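Local coordinates for SusD superfamily protein (PDB 3MCX) that is of unknown specificity but, as a SusD-family protein of the outer membrane, probably captures glycans at the cell surface for uptake, at residues S132-T137 / L208-L213; M142-D147 / Q174-V179; A363-L368 / L425-A430; S464-D467 / Q473-P476. All coordinates share one frame; numbering follows the deposited sequence.

Interaction 1 of 4, residues S132-T137 / L208-L213; sequences SLFNLT and LSRVYL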
loop_
_atom_site.group_PDB
_atom_site.type_symbol
_atom_site.label_atom_id
_atom_site.label_comp_id
_atom_site.label_asym_id
_atom_site.label_seq_id
_atom_site.Cartn_x
_atom_site.Cartn_y
_atom_site.Cartn_z
ATOM N N SER A 132 -1.834 -8.405 6.984
ATOM C CA SER A 132 -0.946 -9.306 6.269
ATOM C C SER A 132 -1.736 -10.210 5.306
ATOM O O SER A 132 -1.358 -10.370 4.157
ATOM C CB SER A 132 -0.084 -10.059 7.253
ATOM O OG SER A 132 0.801 -9.176 7.958
ATOM N N LEU A 133 -2.836 -10.801 5.785
ATOM C CA LEU A 133 -3.639 -11.672 4.929
ATOM C C LEU A 133 -4.206 -10.835 3.770
ATOM O O LEU A 133 -4.236 -11.309 2.624
ATOM C CB LEU A 133 -4.741 -12.330 5.731
ATOM C CG LEU A 133 -5.703 -13.217 4.917
ATOM C CD1 LEU A 133 -4.997 -14.302 4.108
ATOM C CD2 LEU A 133 -6.806 -13.828 5.827
ATOM N N PHE A 134 -4.654 -9.604 4.031
ATOM C CA PHE A 134 -5.150 -8.707 2.985
ATOM C C PHE A 134 -4.088 -8.484 1.905
ATOM O O PHE A 134 -4.367 -8.569 0.710
ATOM C CB PHE A 134 -5.580 -7.377 3.627
ATOM C CG PHE A 134 -6.058 -6.325 2.665
ATOM C CD1 PHE A 134 -7.176 -6.521 1.895
ATOM C CD2 PHE A 134 -5.410 -5.111 2.574
ATOM C CE1 PHE A 134 -7.645 -5.523 1.061
ATOM C CE2 PHE A 134 -5.868 -4.118 1.718
ATOM C CZ PHE A 134 -6.983 -4.318 0.986
ATOM N N ASN A 135 -2.865 -8.174 2.338
ATOM C CA ASN A 135 -1.755 -7.952 1.410
ATOM C C ASN A 135 -1.487 -9.151 0.526
ATOM O O ASN A 135 -1.305 -9.016 -0.689
ATOM C CB ASN A 135 -0.513 -7.539 2.194
ATOM C CG ASN A 135 -0.627 -6.115 2.749
ATOM O OD1 ASN A 135 -1.204 -5.230 2.101
ATOM N ND2 ASN A 135 -0.054 -5.882 3.936
ATOM N N LEU A 136 -1.464 -10.355 1.112
ATOM C CA LEU A 136 -1.283 -11.556 0.300
ATOM C C LEU A 136 -2.435 -11.758 -0.703
ATOM O O LEU A 136 -2.222 -12.135 -1.840
ATOM C CB LEU A 136 -1.159 -12.794 1.178
ATOM C CG LEU A 136 0.177 -12.919 1.918
ATOM C CD1 LEU A 136 0.011 -13.810 3.129
ATOM C CD2 LEU A 136 1.254 -13.444 0.974
ATOM N N THR A 137 -3.657 -11.542 -0.229
ATOM C CA THR A 137 -4.828 -11.823 -1.008
ATOM C C THR A 137 -4.874 -10.901 -2.233
ATOM O O THR A 137 -5.278 -11.318 -3.318
ATOM C CB THR A 137 -6.115 -11.712 -0.154
ATOM O OG1 THR A 137 -6.028 -12.622 0.943
ATOM C CG2 THR A 137 -7.355 -12.011 -0.984
ATOM N N LEU A 208 -9.566 -0.560 7.637
ATOM C CA LEU A 208 -10.849 -1.160 7.302
ATOM C C LEU A 208 -11.551 -0.409 6.167
ATOM O O LEU A 208 -12.191 -1.036 5.325
ATOM C CB LEU A 208 -11.750 -1.265 8.537
ATOM C CG LEU A 208 -11.532 -2.525 9.392
ATOM C CD1 LEU A 208 -12.170 -2.315 10.807
ATOM C CD2 LEU A 208 -12.129 -3.751 8.691
ATOM N N SER A 209 -11.426 0.916 6.108
ATOM C CA SER A 209 -12.029 1.648 4.975
ATOM C C SER A 209 -11.426 1.214 3.649
ATOM O O SER A 209 -12.152 1.087 2.650
ATOM C CB SER A 209 -12.013 3.178 5.145
ATOM O OG SER A 209 -10.734 3.744 4.923
ATOM N N ARG A 210 -10.117 0.973 3.624
ATOM C CA ARG A 210 -9.451 0.474 2.444
ATOM C C ARG A 210 -9.929 -0.917 2.098
ATOM O O ARG A 210 -10.183 -1.212 0.946
ATOM C CB ARG A 210 -7.940 0.493 2.687
ATOM C CG ARG A 210 -7.105 -0.047 1.517
ATOM C CD ARG A 210 -5.653 -0.215 1.875
ATOM N NE ARG A 210 -4.963 1.043 2.114
ATOM C CZ ARG A 210 -3.722 1.142 2.589
ATOM N NH1 ARG A 210 -3.045 0.065 2.934
ATOM N NH2 ARG A 210 -3.153 2.324 2.710
ATOM N N VAL A 211 -9.974 -1.799 3.103
ATOM C CA VAL A 211 -10.419 -3.167 2.864
ATOM C C VAL A 211 -11.852 -3.227 2.307
ATOM O O VAL A 211 -12.121 -3.860 1.268
ATOM C CB VAL A 211 -10.250 -4.040 4.151
ATOM C CG1 VAL A 211 -10.875 -5.412 3.986
ATOM C CG2 VAL A 211 -8.781 -4.118 4.533
ATOM N N TYR A 212 -12.780 -2.592 3.014
ATOM C CA TYR A 212 -14.186 -2.592 2.590
ATOM C C TYR A 212 -14.354 -1.983 1.194
ATOM O O TYR A 212 -15.137 -2.467 0.375
ATOM C CB TYR A 212 -15.010 -1.821 3.600
ATOM C CG TYR A 212 -15.362 -2.539 4.890
ATOM C CD1 TYR A 212 -15.889 -3.831 4.891
ATOM C CD2 TYR A 212 -15.201 -1.892 6.128
ATOM C CE1 TYR A 212 -16.257 -4.459 6.092
ATOM C CE2 TYR A 212 -15.578 -2.511 7.316
ATOM C CZ TYR A 212 -16.087 -3.788 7.302
ATOM O OH TYR A 212 -16.465 -4.391 8.495
ATOM N N LEU A 213 -13.637 -0.906 0.905
ATOM C CA LEU A 213 -13.751 -0.244 -0.402
ATOM C C LEU A 213 -13.398 -1.249 -1.516
ATOM O O LEU A 213 -14.086 -1.330 -2.530
ATOM C CB LEU A 213 -12.844 1.011 -0.472
ATOM C CG LEU A 213 -12.952 1.873 -1.734
ATOM C CD1 LEU A 213 -14.363 2.425 -2.027
ATOM C CD2 LEU A 213 -11.909 2.997 -1.645
#
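CG of Phe-134 lies opposite the backbone N (chi1 177°), which sends the ring out from helix 115-140, and Val-211 on helix 201-214 holds CG1 anti to its own N (chi1 172°), with CG2 beside that N and facing the ring. The contact is a helix-to-helix packing in the alpha-helical body of this SusD-family protein, a family grouped in the TPR clan. The two side chains run antiparallel alongside one another, and CG2 of Val-211 comes to rest over the middle of the ring in a CH-pi contact: it is 3.7 Å from the ring centroid of Phe-134 and only 3° off the ring normal. Centring of this kind spreads the methyl evenly over the ring carbons. Arg-210 approaches differently. Its chain runs roughly perpendicular to the phenyl group and touches its edge, near the ring plane, with an aliphatic carbon, while the guanidinium group continues to a salt bridge with Glu-358 and a bond to the carbonyl of Ile-353. Replacing Phe-134 by an alanine would probably open a gap between the helices and leave the Val-211 methyl without the aromatic face it rests on. Helix 172-186 borders both helices, touching Leu-133 and Thr-137 on one and Leu-208 and Tyr-212 on the other. At the ring edge the closest approach is Phe-134 CE2 to Arg-210 CD, 3.9 Å.

Interaction 2 of 4, residues M142-D147 / Q174-V179; sequences MPYTND and QCYEQV. With ZN (zinc ion), chain B.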
loop_
_atom_site.group_PDB
_atom_site.type_symbol
_atom_site.label_atom_id
_atom_site.label_comp_id
_atom_site.label_asym_id
_atom_site.label_seq_id
_atom_site.Cartn_x
_atom_site.Cartn_y
_atom_site.Cartn_z
HETATM N N MSE A 142 -7.304 -12.728 -7.698
HETATM C CA MSE A 142 -8.016 -11.769 -8.546
HETATM C C MSE A 142 -8.858 -10.841 -7.664
HETATM O O MSE A 142 -9.277 -11.220 -6.575
HETATM C CB MSE A 142 -8.917 -12.503 -9.541
HETATM C CG MSE A 142 -8.157 -13.334 -10.566
HETATM SE SE MSE A 142 -6.998 -12.370 -11.756
HETATM C CE MSE A 142 -8.297 -11.351 -12.801
ATOM N N PRO A 143 -9.133 -9.629 -8.145
ATOM C CA PRO A 143 -9.847 -8.661 -7.333
ATOM C C PRO A 143 -11.216 -9.169 -6.878
ATOM O O PRO A 143 -11.983 -9.727 -7.651
ATOM C CB PRO A 143 -10.006 -7.441 -8.257
ATOM C CG PRO A 143 -9.046 -7.637 -9.322
ATOM C CD PRO A 143 -8.720 -9.066 -9.437
ATOM N N TYR A 144 -11.462 -8.929 -5.585
ATOM C CA TYR A 144 -12.733 -9.351 -4.990
ATOM C C TYR A 144 -13.933 -8.930 -5.843
ATOM O O TYR A 144 -14.876 -9.697 -6.046
ATOM C CB TYR A 144 -12.866 -8.782 -3.573
ATOM C CG TYR A 144 -14.116 -9.147 -2.811
ATOM C CD1 TYR A 144 -15.318 -8.540 -3.107
ATOM C CD2 TYR A 144 -14.090 -10.077 -1.779
ATOM C CE1 TYR A 144 -16.482 -8.855 -2.435
ATOM C CE2 TYR A 144 -15.248 -10.394 -1.086
ATOM C CZ TYR A 144 -16.435 -9.797 -1.434
ATOM O OH TYR A 144 -17.620 -10.089 -0.765
ATOM N N THR A 145 -13.910 -7.681 -6.295
ATOM C CA THR A 145 -15.079 -7.119 -6.967
ATOM C C THR A 145 -15.330 -7.663 -8.356
ATOM O O THR A 145 -16.375 -7.403 -8.947
ATOM C CB THR A 145 -14.997 -5.574 -7.018
ATOM O OG1 THR A 145 -13.718 -5.183 -7.503
ATOM C CG2 THR A 145 -15.204 -4.974 -5.627
ATOM N N ASN A 146 -14.411 -8.445 -8.903
ATOM C CA ASN A 146 -14.697 -9.116 -10.169
ATOM C C ASN A 146 -15.823 -10.150 -10.050
ATOM O O ASN A 146 -16.504 -10.424 -11.029
ATOM C CB ASN A 146 -13.451 -9.816 -10.740
ATOM C CG ASN A 146 -12.445 -8.875 -11.365
ATOM O OD1 ASN A 146 -12.572 -7.647 -11.278
ATOM N ND2 ASN A 146 -11.442 -9.454 -12.023
ATOM N N ASP A 147 -15.966 -10.752 -8.866
ATOM C CA ASP A 147 -16.744 -11.983 -8.736
ATOM C C ASP A 147 -17.171 -12.267 -7.281
ATOM O O ASP A 147 -17.301 -13.429 -6.889
ATOM C CB ASP A 147 -15.883 -13.154 -9.272
ATOM C CG ASP A 147 -14.603 -13.364 -8.465
ATOM O OD1 ASP A 147 -14.225 -12.499 -7.641
ATOM O OD2 ASP A 147 -13.979 -14.437 -8.697
ATOM N N GLN A 174 -13.331 -15.662 1.419
ATOM C CA GLN A 174 -13.008 -16.230 2.710
ATOM C C GLN A 174 -11.848 -15.487 3.354
ATOM O O GLN A 174 -11.844 -15.206 4.560
ATOM C CB GLN A 174 -12.684 -17.706 2.552
ATOM C CG GLN A 174 -13.912 -18.583 2.326
ATOM C CD GLN A 174 -13.566 -20.026 2.015
ATOM O OE1 GLN A 174 -12.558 -20.300 1.344
ATOM N NE2 GLN A 174 -14.394 -20.949 2.473
ATOM N N CYS A 175 -10.888 -15.102 2.525
ATOM C CA CYS A 175 -9.754 -14.326 3.008
ATOM C C CYS A 175 -10.201 -12.961 3.500
ATOM O O CYS A 175 -9.829 -12.539 4.593
ATOM C CB CYS A 175 -8.680 -14.218 1.921
ATOM S SG CYS A 175 -7.841 -15.780 1.599
ATOM N N TYR A 176 -10.991 -12.251 2.699
ATOM C CA TYR A 176 -11.495 -10.945 3.155
ATOM C C TYR A 176 -12.328 -11.048 4.450
ATOM O O TYR A 176 -12.248 -10.183 5.315
ATOM C CB TYR A 176 -12.281 -10.216 2.061
ATOM C CG TYR A 176 -11.480 -9.358 1.102
ATOM C CD1 TYR A 176 -10.795 -9.901 0.028
ATOM C CD2 TYR A 176 -11.473 -7.987 1.242
ATOM C CE1 TYR A 176 -10.091 -9.095 -0.866
ATOM C CE2 TYR A 176 -10.774 -7.175 0.356
ATOM C CZ TYR A 176 -10.115 -7.736 -0.709
ATOM O OH TYR A 176 -9.446 -6.909 -1.594
ATOM N N GLU A 177 -13.130 -12.091 4.573
ATOM C CA GLU A 177 -13.905 -12.300 5.821
ATOM C C GLU A 177 -12.960 -12.357 7.012
ATOM O O GLU A 177 -13.218 -11.757 8.044
ATOM C CB GLU A 177 -14.695 -13.577 5.791
ATOM C CG GLU A 177 -15.912 -13.545 4.951
ATOM C CD GLU A 177 -16.603 -14.900 4.969
ATOM O OE1 GLU A 177 -15.932 -15.938 5.271
ATOM O OE2 GLU A 177 -17.833 -14.919 4.711
ATOM N N GLN A 178 -11.848 -13.064 6.855
ATOM C CA GLN A 178 -10.891 -13.189 7.979
ATOM C C GLN A 178 -10.178 -11.867 8.262
ATOM O O GLN A 178 -9.973 -11.539 9.451
ATOM C CB GLN A 178 -9.885 -14.312 7.705
ATOM C CG GLN A 178 -8.981 -14.637 8.871
ATOM C CD GLN A 178 -9.732 -15.185 10.043
ATOM O OE1 GLN A 178 -10.428 -16.202 9.938
ATOM N NE2 GLN A 178 -9.592 -14.527 11.195
ATOM N N VAL A 179 -9.851 -11.117 7.194
ATOM C CA VAL A 179 -9.239 -9.817 7.364
ATOM C C VAL A 179 -10.141 -8.893 8.172
ATOM O O VAL A 179 -9.715 -8.260 9.148
ATOM C CB VAL A 179 -8.968 -9.169 6.022
ATOM C CG1 VAL A 179 -8.532 -7.691 6.203
ATOM C CG2 VAL A 179 -7.912 -9.997 5.231
HETATM ZN ZN ZN B . -16.692 -17.692 5.405
HETATM O O HOH W 1 -9.152 -8.130 -3.919
HETATM O O HOH W 2 -14.877 -18.462 5.702
#
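An edge-to-face aromatic pair, Tyr-144 against Tyr-176, joins the loop that follows helix 115-140 to helix 172-186, the next long helix in the chain. Tyr-144 presents its ring edge to the face of Tyr-176; the ring centroids of Tyr-144 and Tyr-176 lie 5.1 Å apart and the planes meet at 61°, so the T-shape is tilted and not upright. The closest atoms are CD2 of Tyr-144 and CD1 of Tyr-176, at 3.8 Å. The aliphatic part of Tyr-144 takes a share as well, since its CB sits 3.9 Å from CE1 of Tyr-176, nearer the phenol end. With chi1 at -179° the Tyr-144 ring points away from its own backbone N and towards Tyr-176, while that N-H is taken up by a water. Water 1 accepts from Tyr-144 N at 3.0 Å and is also 2.6 Å from Tyr-176 OH, and this bridge ties the hydroxyl of the helix residue to the main chain of the loop. The loop here folds into overlapping turns, with Asn-146 N bonded to Pro-143 O and Asp-147 N to Tyr-144 O, in the connection between two helices of the SusD fold. The other surroundings of Tyr-176 include Val-211 and Asn-214 of helix 201-214, so its ring lies between that helix and the loop. One residue further on, Glu-177 extends from the helix into metal coordination: its OE1 binds a zinc ion at 1.9 Å, OE2 stays beyond bonding distance, and water 2 is another ligand, 2.0 Å from the zinc.

Interaction 3 of 4, residues A363-L368 / L425-A430; sequences AAEAGL and LRNGLA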
loop_
_atom_site.group_PDB
_atom_site.type_symbol
_atom_site.label_atom_id
_atom_site.label_comp_id
_atom_site.label_asym_id
_atom_site.label_seq_id
_atom_site.Cartn_x
_atom_site.Cartn_y
_atom_site.Cartn_z
ATOM N N ALA A 363 -13.732 7.811 1.648
ATOM C CA ALA A 363 -15.101 8.269 1.918
ATOM C C ALA A 363 -15.775 8.859 0.673
ATOM O O ALA A 363 -16.952 8.603 0.419
ATOM C CB ALA A 363 -15.119 9.293 3.099
ATOM N N ALA A 364 -15.054 9.697 -0.064
ATOM C CA ALA A 364 -15.634 10.314 -1.240
ATOM C C ALA A 364 -16.074 9.256 -2.261
ATOM O O ALA A 364 -17.200 9.333 -2.764
ATOM C CB ALA A 364 -14.664 11.291 -1.873
ATOM N N GLU A 365 -15.206 8.288 -2.510
ATOM C CA GLU A 365 -15.472 7.225 -3.488
ATOM C C GLU A 365 -16.620 6.317 -2.979
ATOM O O GLU A 365 -17.548 6.025 -3.720
ATOM C CB GLU A 365 -14.221 6.414 -3.784
ATOM C CG GLU A 365 -14.383 5.365 -4.873
ATOM C CD GLU A 365 -13.115 4.604 -5.166
ATOM O OE1 GLU A 365 -12.004 5.021 -4.733
ATOM O OE2 GLU A 365 -13.239 3.534 -5.824
ATOM N N ALA A 366 -16.570 5.918 -1.708
ATOM C CA ALA A 366 -17.611 5.064 -1.153
ATOM C C ALA A 366 -18.967 5.762 -1.187
ATOM O O ALA A 366 -19.982 5.133 -1.478
ATOM C CB ALA A 366 -17.262 4.629 0.265
ATOM N N GLY A 367 -18.993 7.067 -0.912
ATOM C CA GLY A 367 -20.235 7.816 -0.928
ATOM C C GLY A 367 -20.853 7.889 -2.322
ATOM O O GLY A 367 -22.036 7.630 -2.526
ATOM N N LEU A 368 -20.030 8.258 -3.299
ATOM C CA LEU A 368 -20.496 8.353 -4.668
ATOM C C LEU A 368 -21.013 6.997 -5.158
ATOM O O LEU A 368 -22.074 6.928 -5.727
ATOM C CB LEU A 368 -19.406 8.871 -5.593
ATOM C CG LEU A 368 -19.858 9.141 -7.030
ATOM C CD1 LEU A 368 -20.919 10.218 -7.093
ATOM C CD2 LEU A 368 -18.669 9.541 -7.860
ATOM N N LEU A 425 -8.625 -1.691 -10.382
ATOM C CA LEU A 425 -9.177 -3.044 -10.276
ATOM C C LEU A 425 -10.598 -3.016 -9.724
ATOM O O LEU A 425 -11.506 -3.646 -10.292
ATOM C CB LEU A 425 -8.285 -3.917 -9.419
ATOM C CG LEU A 425 -6.844 -4.132 -9.914
ATOM C CD1 LEU A 425 -6.064 -5.048 -8.957
ATOM C CD2 LEU A 425 -6.819 -4.640 -11.379
ATOM N N ARG A 426 -10.798 -2.321 -8.603
ATOM C CA ARG A 426 -12.132 -2.364 -7.975
ATOM C C ARG A 426 -13.213 -1.648 -8.756
ATOM O O ARG A 426 -14.405 -1.852 -8.532
ATOM C CB ARG A 426 -12.110 -1.821 -6.546
ATOM C CG ARG A 426 -11.838 -0.351 -6.424
ATOM C CD ARG A 426 -11.998 0.127 -4.979
ATOM N NE ARG A 426 -11.507 1.500 -4.900
ATOM C CZ ARG A 426 -10.230 1.827 -4.687
ATOM N NH1 ARG A 426 -9.296 0.917 -4.468
ATOM N NH2 ARG A 426 -9.891 3.111 -4.678
ATOM N N ASN A 427 -12.791 -0.815 -9.711
ATOM C CA ASN A 427 -13.696 -0.134 -10.596
ATOM C C ASN A 427 -13.830 -0.756 -11.984
ATOM O O ASN A 427 -14.510 -0.217 -12.856
ATOM C CB ASN A 427 -13.336 1.354 -10.650
ATOM C CG ASN A 427 -13.698 2.053 -9.358
ATOM O OD1 ASN A 427 -14.898 2.104 -9.024
ATOM N ND2 ASN A 427 -12.713 2.505 -8.593
ATOM N N GLY A 428 -13.214 -1.923 -12.186
ATOM C CA GLY A 428 -13.288 -2.632 -13.463
ATOM C C GLY A 428 -12.639 -1.919 -14.635
ATOM O O GLY A 428 -13.031 -2.105 -15.793
ATOM N N LEU A 429 -11.650 -1.097 -14.331
ATOM C CA LEU A 429 -11.068 -0.211 -15.332
ATOM C C LEU A 429 -9.796 -0.803 -15.898
ATOM O O LEU A 429 -8.968 -1.326 -15.145
ATOM C CB LEU A 429 -10.698 1.130 -14.697
ATOM C CG LEU A 429 -11.890 1.900 -14.157
ATOM C CD1 LEU A 429 -11.377 3.199 -13.490
ATOM C CD2 LEU A 429 -12.967 2.220 -15.217
ATOM N N ALA A 430 -9.642 -0.715 -17.203
ATOM C CA ALA A 430 -8.387 -1.076 -17.868
ATOM C C ALA A 430 -7.302 -0.069 -17.544
ATOM O O ALA A 430 -7.541 1.146 -17.532
ATOM C CB ALA A 430 -8.563 -1.158 -19.387
HETATM O O HOH W 3 -15.264 1.817 -6.348
#
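A Schellman motif ends helix 420-426, with Gly-428 as its C-prime residue at positive phi, and at this helix end Arg-426 and Asn-427 together hold the carboxylate of Glu-365 from helix 356-370. Arg-426 grips it side-on through two nitrogens: NH2 donates to Glu-365 OE1 at 2.8 Å, in a nearly straight bond (167°) to the syn lone pair, and NE donates to Glu-365 OE2, also at 2.8 Å. Both oxygens lie near the guanidinium plane, but the carboxylate is twisted 34° from it, and NE therefore reaches OE2 from out of the carboxylate plane. Asn-427 ND2 comes to OE2 of Glu-365 from the opposite face at 3.0 Å. Water 3 joins in, donating to Glu-365 OE2 and to Asn-427 OD1. Glu-365 spans the gap as a fully extended chain, whereas Arg-426 starts with CG wedged between its backbone N and carbonyl carbon (chi1 68°) and then runs straight to NE. Asp-423 also binds both donors: it forms a salt bridge with Arg-426 NH2, and its main-chain carbonyl is the stronger partner of Asn-427 ND2. Arg-410 is a long, weak ion-pair partner of Glu-365 OE1. A glutamine in place of Glu-365 would probably leave the buried Arg-426 without one of its negative mates and weaken the paired grip. With three donors converging on OE2 and one more on OE1, the buried carboxylate is likely to be ionised, its charge balanced chiefly by Arg-426.

Interaction 4 of 4, residues S464-D467 / Q473-P476; sequences SEID and QQNP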
loop_
_atom_site.group_PDB
_atom_site.type_symbol
_atom_site.label_atom_id
_atom_site.label_comp_id
_atom_site.label_asym_id
_atom_site.label_seq_id
_atom_site.Cartn_x
_atom_site.Cartn_y
_atom_site.Cartn_z
ATOM N N SER A 464 7.845 -22.864 -5.118
ATOM C CA SER A 464 8.189 -23.626 -3.906
ATOM C C SER A 464 6.924 -24.238 -3.300
ATOM O O SER A 464 6.930 -25.400 -2.893
ATOM C CB SER A 464 8.857 -22.697 -2.894
ATOM O OG SER A 464 8.159 -21.507 -2.695
ATOM N N GLU A 465 5.849 -23.456 -3.247
ATOM C CA GLU A 465 4.565 -23.994 -2.751
ATOM C C GLU A 465 3.951 -25.038 -3.636
ATOM O O GLU A 465 3.428 -26.054 -3.173
ATOM C CB GLU A 465 3.555 -22.855 -2.526
ATOM C CG GLU A 465 3.948 -21.888 -1.472
ATOM C CD GLU A 465 3.843 -22.431 -0.044
ATOM O OE1 GLU A 465 3.158 -23.432 0.258
ATOM O OE2 GLU A 465 4.542 -21.840 0.768
ATOM N N ILE A 466 3.966 -24.783 -4.943
ATOM C CA ILE A 466 3.422 -25.731 -5.898
ATOM C C ILE A 466 4.143 -27.068 -5.853
ATOM O O ILE A 466 3.520 -28.136 -5.839
ATOM C CB ILE A 466 3.489 -25.148 -7.349
ATOM C CG1 ILE A 466 2.759 -23.804 -7.452
ATOM C CG2 ILE A 466 2.971 -26.169 -8.362
ATOM C CD1 ILE A 466 1.261 -23.832 -7.049
ATOM N N ASP A 467 5.465 -27.013 -5.794
ATOM C CA ASP A 467 6.288 -28.219 -5.757
ATOM C C ASP A 467 6.034 -29.041 -4.481
ATOM O O ASP A 467 5.954 -30.290 -4.554
ATOM C CB ASP A 467 7.784 -27.866 -5.917
ATOM C CG ASP A 467 8.187 -27.504 -7.372
ATOM O OD1 ASP A 467 7.442 -27.864 -8.295
ATOM O OD2 ASP A 467 9.266 -26.902 -7.558
ATOM N N GLN A 473 -3.254 -24.917 -5.696
ATOM C CA GLN A 473 -3.413 -24.725 -7.117
ATOM C C GLN A 473 -2.699 -23.448 -7.553
ATOM O O GLN A 473 -2.709 -22.459 -6.858
ATOM C CB GLN A 473 -4.883 -24.525 -7.441
ATOM C CG GLN A 473 -5.770 -25.679 -7.205
ATOM C CD GLN A 473 -7.183 -25.401 -7.770
ATOM O OE1 GLN A 473 -7.339 -24.812 -8.861
ATOM N NE2 GLN A 473 -8.204 -25.789 -7.017
ATOM N N GLN A 474 -2.096 -23.484 -8.730
ATOM C CA GLN A 474 -1.500 -22.281 -9.302
ATOM C C GLN A 474 -2.600 -21.415 -9.957
ATOM O O GLN A 474 -3.655 -21.928 -10.417
ATOM C CB GLN A 474 -0.472 -22.699 -10.372
ATOM C CG GLN A 474 0.365 -21.598 -11.016
ATOM C CD GLN A 474 1.004 -20.665 -10.001
ATOM O OE1 GLN A 474 0.370 -19.732 -9.491
ATOM N NE2 GLN A 474 2.290 -20.916 -9.700
ATOM N N ASN A 475 -2.354 -20.123 -9.957
ATOM C CA ASN A 475 -3.182 -19.190 -10.723
ATOM C C ASN A 475 -3.072 -19.468 -12.214
ATOM O O ASN A 475 -1.969 -19.630 -12.728
ATOM C CB ASN A 475 -2.819 -17.751 -10.415
ATOM C CG ASN A 475 -3.265 -17.339 -9.041
ATOM O OD1 ASN A 475 -4.384 -17.711 -8.637
ATOM N ND2 ASN A 475 -2.442 -16.621 -8.298
ATOM N N PRO A 476 -4.196 -19.463 -12.932
ATOM C CA PRO A 476 -4.110 -19.693 -14.369
ATOM C C PRO A 476 -3.414 -18.581 -15.143
ATOM O O PRO A 476 -3.314 -17.442 -14.681
ATOM C CB PRO A 476 -5.572 -19.837 -14.797
ATOM C CG PRO A 476 -6.357 -19.285 -13.774
ATOM C CD PRO A 476 -5.573 -19.319 -12.465
#
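Van der Waals contact carries the interaction across the two segments: Ile-466, on the short helix 463-468, lays its side chain against Gln-473 and Gln-474 of the tail that follows. The terminal methyl does most of the work. CD1 of Ile-466 approaches the main chain, 3.8 Å from Gln-474 N and 4.0 Å from Gln-473 C, and also touches CB of Gln-474. The second point of touch is between CG1 of Ile-466 and the amide nitrogen NE2 of Gln-474, 3.7 Å apart, the side chains lying crosswise. In the SusD-family chain this is the C-terminal end: beyond helix 463-468 the last residues run in extended conformation roughly transverse to the helix, at the protein surface. The polar contacts lie within the tail and beyond. Gln-474 begins extended (chi1 -175°) and bends at chi2, which turns its amide back on the main chain, and OE1 accepts from the N-H of Asn-475 at 2.8 Å. The donor lies in the carbonyl plane, on a lone pair, although the N-H points somewhat aside (139°). Ile-461 N gives the same oxygen another bond, so the side-chain carbonyl joins the tail to the chain just ahead of the helix. Arg-169 binds the carbonyl of Gln-473 and OD1 of Asn-475, while ND2 of Asn-475 donates to the carbonyls of Leu-459 and Phe-140.

Interactions 1 and 2 have centres about 9 Å apart and touch: helix 172-186 lies against helix 115-140, with Phe-134 CE1 3.5 Å from Tyr-176 OH, and interaction 2 is nested within the chain loop that interaction 1 closes. Interaction 3 comes later in the chain, yet meets both. Helix 201-214 reaches it through Leu-213, and the loop residues Pro-143 and Thr-145 pack on Leu-425 and Arg-426. The helices of interaction 1 are thus connected to those further along the helical body. Interaction 4, about 31 Å from interaction 3 between centres, touches none of the others and lies at the surface near the C-terminus.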